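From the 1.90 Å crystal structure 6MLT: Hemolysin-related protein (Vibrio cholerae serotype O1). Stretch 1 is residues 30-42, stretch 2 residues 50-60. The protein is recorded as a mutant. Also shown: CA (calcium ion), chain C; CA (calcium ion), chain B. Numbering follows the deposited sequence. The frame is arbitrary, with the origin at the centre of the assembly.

Stretch 1, residues 30-42: QVMAAPIVVQLND
Stretch 2, residues 50-60: DEKDVADIIVV

The two stretches run antiparallel, their strand directions 145° apart and their axes approaching to 4.7 Å, and together they bury 920 Å². The register pairs Ile-36 with Ile-58, Val-37 with Ile-57 and Val-38 with Asp-56, at CA–CA separations of 5.1, 4.7 and 5.4 Å. Backbone torsions are extended (phi/psi -117/145 at Ile-36, -129/116 at Val-37, -118/171 at Asp-56, -115/129 at Ile-58).

Four backbone hydrogen bonds fix this register. Ile-36 N donates to Ile-58 O (3.2 Å) and Ile-58 N to Ile-36 O (2.8 Å); two residues along, Val-38 N donates to Asp-56 O (3.0 Å) and Asp-56 N to Val-38 O (2.7 Å). Between these two hydrogen-bonded pairs lies the non-hydrogen-bonded pair Val-37 with Ile-57, where CA–H...O contacts join Val-37 CA to Asp-56 O (3.1 Å) and Ile-57 CA to Ile-36 O (3.2 Å). Before strand 36-38, waters bridge the backbones: water 1 links Met-32 N (2.8 Å) to Val-60 O (2.7 Å), water 2 links Ala-33 O (2.9 Å) to Val-60 N (3.0 Å), and water 3 donates to Ala-34 O (2.7 Å) and Ile-58 O (2.9 Å), the latter also accepting from Ile-36 N.

Apolar side chains pack on both sheet faces, buried aliphatic groups meeting at van der Waals distance with no polar group to satisfy. Ile-58 (chi1 m, chi2 t) shares one face with Ile-36 (m, m) and Val-38 (m); its CB lies 4.2 Å from Ile-36 CB, its CD1 3.6 Å from Val-38 CG2 and its CG1 3.8 Å from Leu-40 CD1 (Leu-40 chi1 m, chi2 t). On the other face, Val-37 (chi1 t) places CG1 3.7 Å from Ala-55 CB and CG2 4.3 Å from Ile-57 CG1 (Ile-57 m, p). Pro-35 CB meets Ile-57 CG2 at 4.1 Å.

Polar side chains extend the contact beyond the strands. Gln-39 (chi1 m, chi2 -83°) reaches across so that NE2 donates to Asp-53 O (2.9 Å), while OE1 accepts from water 4 (2.8 Å). Asp-56 (chi1 m) receives Leu-40 N at OD2 (2.9 Å). A type I turn from Asp-50 to Asp-53 is closed by Asp-53 N to Asp-50 O (2.9 Å) and braced by Asp-50 N to Asp-53 OD2 (3.0 Å).

Two calcium ions bridge the stretches, each taking ligands from both. The chain C ion binds Asn-41 OD1 (2.3 Å), Val-54 O (2.2 Å), both Asp-56 carboxylate oxygens, OD1 (2.4 Å) and OD2 (2.5 Å), and waters 4 and 6. The chain B ion joins Asp-42 OD1 (2.2 Å) to Asp-53 OD1 (2.5 Å) and OD2 (2.6 Å). Shared coordination explains how Asp-42 OD1 and Asp-53 OD1 can sit 3.3 Å apart despite their like charges.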

# COMPACT_ATOMS: atom_id res chain seq x y z
N GLN A 30 15.85 26.76 -4.23
CA GLN A 30 16.30 25.51 -3.62
C GLN A 30 15.08 24.70 -3.22
O GLN A 30 14.07 25.26 -2.78
CB GLN A 30 17.15 25.79 -2.38
CG GLN A 30 18.29 26.79 -2.57
CD GLN A 30 19.46 26.19 -3.33
OE1 GLN A 30 19.94 25.11 -3.00
NE2 GLN A 30 19.94 26.90 -4.34
N VAL A 31 15.18 23.37 -3.34
CA VAL A 31 14.07 22.50 -2.97
C VAL A 31 14.61 21.32 -2.17
O VAL A 31 15.62 20.71 -2.56
CB VAL A 31 13.28 22.01 -4.20
CG1 VAL A 31 12.04 21.25 -3.78
CG2 VAL A 31 12.89 23.19 -5.08
N MET A 32 13.95 21.01 -1.05
CA MET A 32 14.40 19.91 -0.20
C MET A 32 13.21 19.18 0.44
O MET A 32 13.36 18.59 1.52
CB MET A 32 15.38 20.43 0.88
CG MET A 32 16.20 19.34 1.56
SD MET A 32 17.80 19.94 2.17
CE MET A 32 17.29 21.34 3.19
N ALA A 33 12.05 19.20 -0.21
CA ALA A 33 10.89 18.44 0.21
C ALA A 33 10.35 17.67 -0.99
O ALA A 33 10.47 18.11 -2.13
CB ALA A 33 9.79 19.34 0.79
N ALA A 34 9.77 16.51 -0.71
CA ALA A 34 9.38 15.60 -1.77
C ALA A 34 8.36 16.27 -2.69
O ALA A 34 7.48 17.01 -2.22
CB ALA A 34 8.79 14.31 -1.19
N PRO A 35 8.43 16.03 -3.99
CA PRO A 35 7.47 16.65 -4.92
C PRO A 35 6.12 15.96 -4.86
O PRO A 35 6.00 14.79 -4.51
CB PRO A 35 8.13 16.45 -6.29
CG PRO A 35 8.90 15.17 -6.12
CD PRO A 35 9.34 15.11 -4.69
N ILE A 36 5.10 16.73 -5.24
CA ILE A 36 3.71 16.29 -5.31
C ILE A 36 3.26 16.39 -6.76
O ILE A 36 3.67 17.32 -7.46
CB ILE A 36 2.81 17.16 -4.40
CG1 ILE A 36 3.20 16.99 -2.93
CG2 ILE A 36 1.35 16.88 -4.63
CD1 ILE A 36 3.18 15.59 -2.44
N VAL A 37 2.41 15.46 -7.20
CA VAL A 37 2.02 15.35 -8.60
C VAL A 37 0.50 15.30 -8.69
O VAL A 37 -0.12 14.34 -8.21
CB VAL A 37 2.63 14.11 -9.28
CG1 VAL A 37 2.15 14.00 -10.73
CG2 VAL A 37 4.15 14.18 -9.23
N VAL A 38 -0.09 16.31 -9.32
CA VAL A 38 -1.53 16.42 -9.51
C VAL A 38 -1.80 17.27 -10.75
O VAL A 38 -0.93 18.04 -11.20
CB VAL A 38 -2.23 17.05 -8.28
CG1 VAL A 38 -2.26 16.08 -7.10
CG2 VAL A 38 -1.54 18.36 -7.89
N GLN A 39 -3.02 17.17 -11.28
CA GLN A 39 -3.43 17.96 -12.44
C GLN A 39 -3.83 19.38 -12.02
O GLN A 39 -4.67 19.55 -11.13
CB GLN A 39 -4.62 17.30 -13.14
CG GLN A 39 -4.40 15.87 -13.61
CD GLN A 39 -3.70 15.77 -14.94
OE1 GLN A 39 -3.42 16.78 -15.60
NE2 GLN A 39 -3.40 14.55 -15.36
N LEU A 40 -3.27 20.39 -12.69
CA LEU A 40 -3.54 21.78 -12.31
C LEU A 40 -3.98 22.69 -13.44
O LEU A 40 -4.39 23.82 -13.16
CB LEU A 40 -2.31 22.40 -11.63
CG LEU A 40 -1.89 21.76 -10.30
CD1 LEU A 40 -0.57 22.36 -9.83
CD2 LEU A 40 -2.96 21.92 -9.24
N ASN A 41 -3.91 22.27 -14.70
CA ASN A 41 -4.33 23.14 -15.79
C ASN A 41 -4.91 22.32 -16.93
O ASN A 41 -4.81 21.09 -16.97
CB ASN A 41 -3.18 24.03 -16.28
CG ASN A 41 -2.15 23.26 -17.10
OD1 ASN A 41 -1.61 22.26 -16.65
ND2 ASN A 41 -1.90 23.74 -18.32
N ASP A 42 -5.55 23.03 -17.86
CA ASP A 42 -6.22 22.40 -19.00
C ASP A 42 -5.24 22.36 -20.16
O ASP A 42 -5.13 23.30 -20.94
CB ASP A 42 -7.49 23.17 -19.35
CG ASP A 42 -8.25 22.54 -20.49
OD1 ASP A 42 -7.96 21.37 -20.84
OD2 ASP A 42 -9.13 23.22 -21.05
N ASP A 50 -8.65 17.20 -15.98
CA ASP A 50 -8.82 15.83 -15.52
C ASP A 50 -7.65 14.99 -16.05
O ASP A 50 -6.65 15.53 -16.52
CB ASP A 50 -10.19 15.29 -15.97
CG ASP A 50 -10.37 15.31 -17.47
OD1 ASP A 50 -9.35 15.34 -18.20
OD2 ASP A 50 -11.53 15.29 -17.92
N GLU A 51 -7.80 13.67 -15.97
CA GLU A 51 -6.71 12.75 -16.30
C GLU A 51 -6.34 12.77 -17.78
O GLU A 51 -5.32 12.17 -18.14
CB GLU A 51 -7.07 11.32 -15.88
CG GLU A 51 -8.44 10.83 -16.31
CD GLU A 51 -9.48 10.96 -15.20
OE1 GLU A 51 -9.88 12.09 -14.89
OE2 GLU A 51 -9.87 9.91 -14.63
N LYS A 52 -7.11 13.43 -18.63
CA LYS A 52 -6.68 13.60 -20.02
C LYS A 52 -5.59 14.65 -20.15
O LYS A 52 -4.92 14.71 -21.19
CB LYS A 52 -7.88 13.96 -20.90
N ASP A 53 -5.39 15.48 -19.13
CA ASP A 53 -4.35 16.50 -19.17
C ASP A 53 -3.04 15.92 -18.64
O ASP A 53 -2.96 14.74 -18.26
CB ASP A 53 -4.81 17.72 -18.37
CG ASP A 53 -6.06 18.34 -18.94
OD1 ASP A 53 -6.02 18.79 -20.10
OD2 ASP A 53 -7.10 18.33 -18.24
N VAL A 54 -2.01 16.75 -18.60
CA VAL A 54 -0.68 16.33 -18.17
C VAL A 54 -0.49 16.74 -16.72
O VAL A 54 -0.55 17.93 -16.39
CB VAL A 54 0.42 16.94 -19.07
CG1 VAL A 54 1.81 16.48 -18.61
CG2 VAL A 54 0.19 16.55 -20.51
N ALA A 55 -0.26 15.75 -15.85
CA ALA A 55 -0.11 16.04 -14.42
C ALA A 55 1.10 16.93 -14.17
O ALA A 55 2.10 16.89 -14.89
CB ALA A 55 0.03 14.74 -13.63
N ASP A 56 1.00 17.74 -13.12
CA ASP A 56 1.95 18.79 -12.82
C ASP A 56 2.63 18.53 -11.48
O ASP A 56 2.25 17.62 -10.74
CB ASP A 56 1.23 20.13 -12.82
CG ASP A 56 0.50 20.35 -14.12
OD1 ASP A 56 1.19 20.34 -15.16
OD2 ASP A 56 -0.74 20.46 -14.11
N ILE A 57 3.64 19.33 -11.19
CA ILE A 57 4.48 19.15 -10.01
C ILE A 57 4.31 20.36 -9.09
O ILE A 57 4.34 21.50 -9.55
CB ILE A 57 5.96 18.95 -10.40
CG1 ILE A 57 6.18 17.55 -11.00
CG2 ILE A 57 6.87 19.12 -9.19
CD1 ILE A 57 5.73 17.37 -12.41
N ILE A 58 4.14 20.09 -7.80
CA ILE A 58 4.11 21.13 -6.77
C ILE A 58 5.31 20.95 -5.86
O ILE A 58 5.55 19.85 -5.34
CB ILE A 58 2.81 21.07 -5.95
CG1 ILE A 58 1.61 21.39 -6.84
CG2 ILE A 58 2.88 22.06 -4.77
CD1 ILE A 58 0.27 21.02 -6.21
N VAL A 59 6.05 22.03 -5.65
CA VAL A 59 7.21 22.06 -4.76
C VAL A 59 7.17 23.35 -3.95
O VAL A 59 6.41 24.28 -4.25
CB VAL A 59 8.54 21.95 -5.53
CG1 VAL A 59 8.64 20.61 -6.22
CG2 VAL A 59 8.68 23.07 -6.54
N VAL A 60 7.99 23.39 -2.91
CA VAL A 60 8.18 24.58 -2.09
C VAL A 60 9.65 24.97 -2.21
O VAL A 60 10.54 24.16 -1.93
CB VAL A 60 7.79 24.33 -0.62
CG1 VAL A 60 7.89 25.63 0.18
CG2 VAL A 60 6.38 23.73 -0.52
CA CA C . -0.80 20.14 -16.58
CA CA B . -8.42 19.30 -20.24
O HOH W 1 11.88 22.64 -0.14
O HOH W 2 8.89 20.52 -2.42
O HOH W 3 6.23 19.33 -2.58
O HOH W 4 -3.14 19.53 -15.85
O HOH W 5 -9.29 17.23 -20.29
O HOH W 6 0.89 20.84 -18.05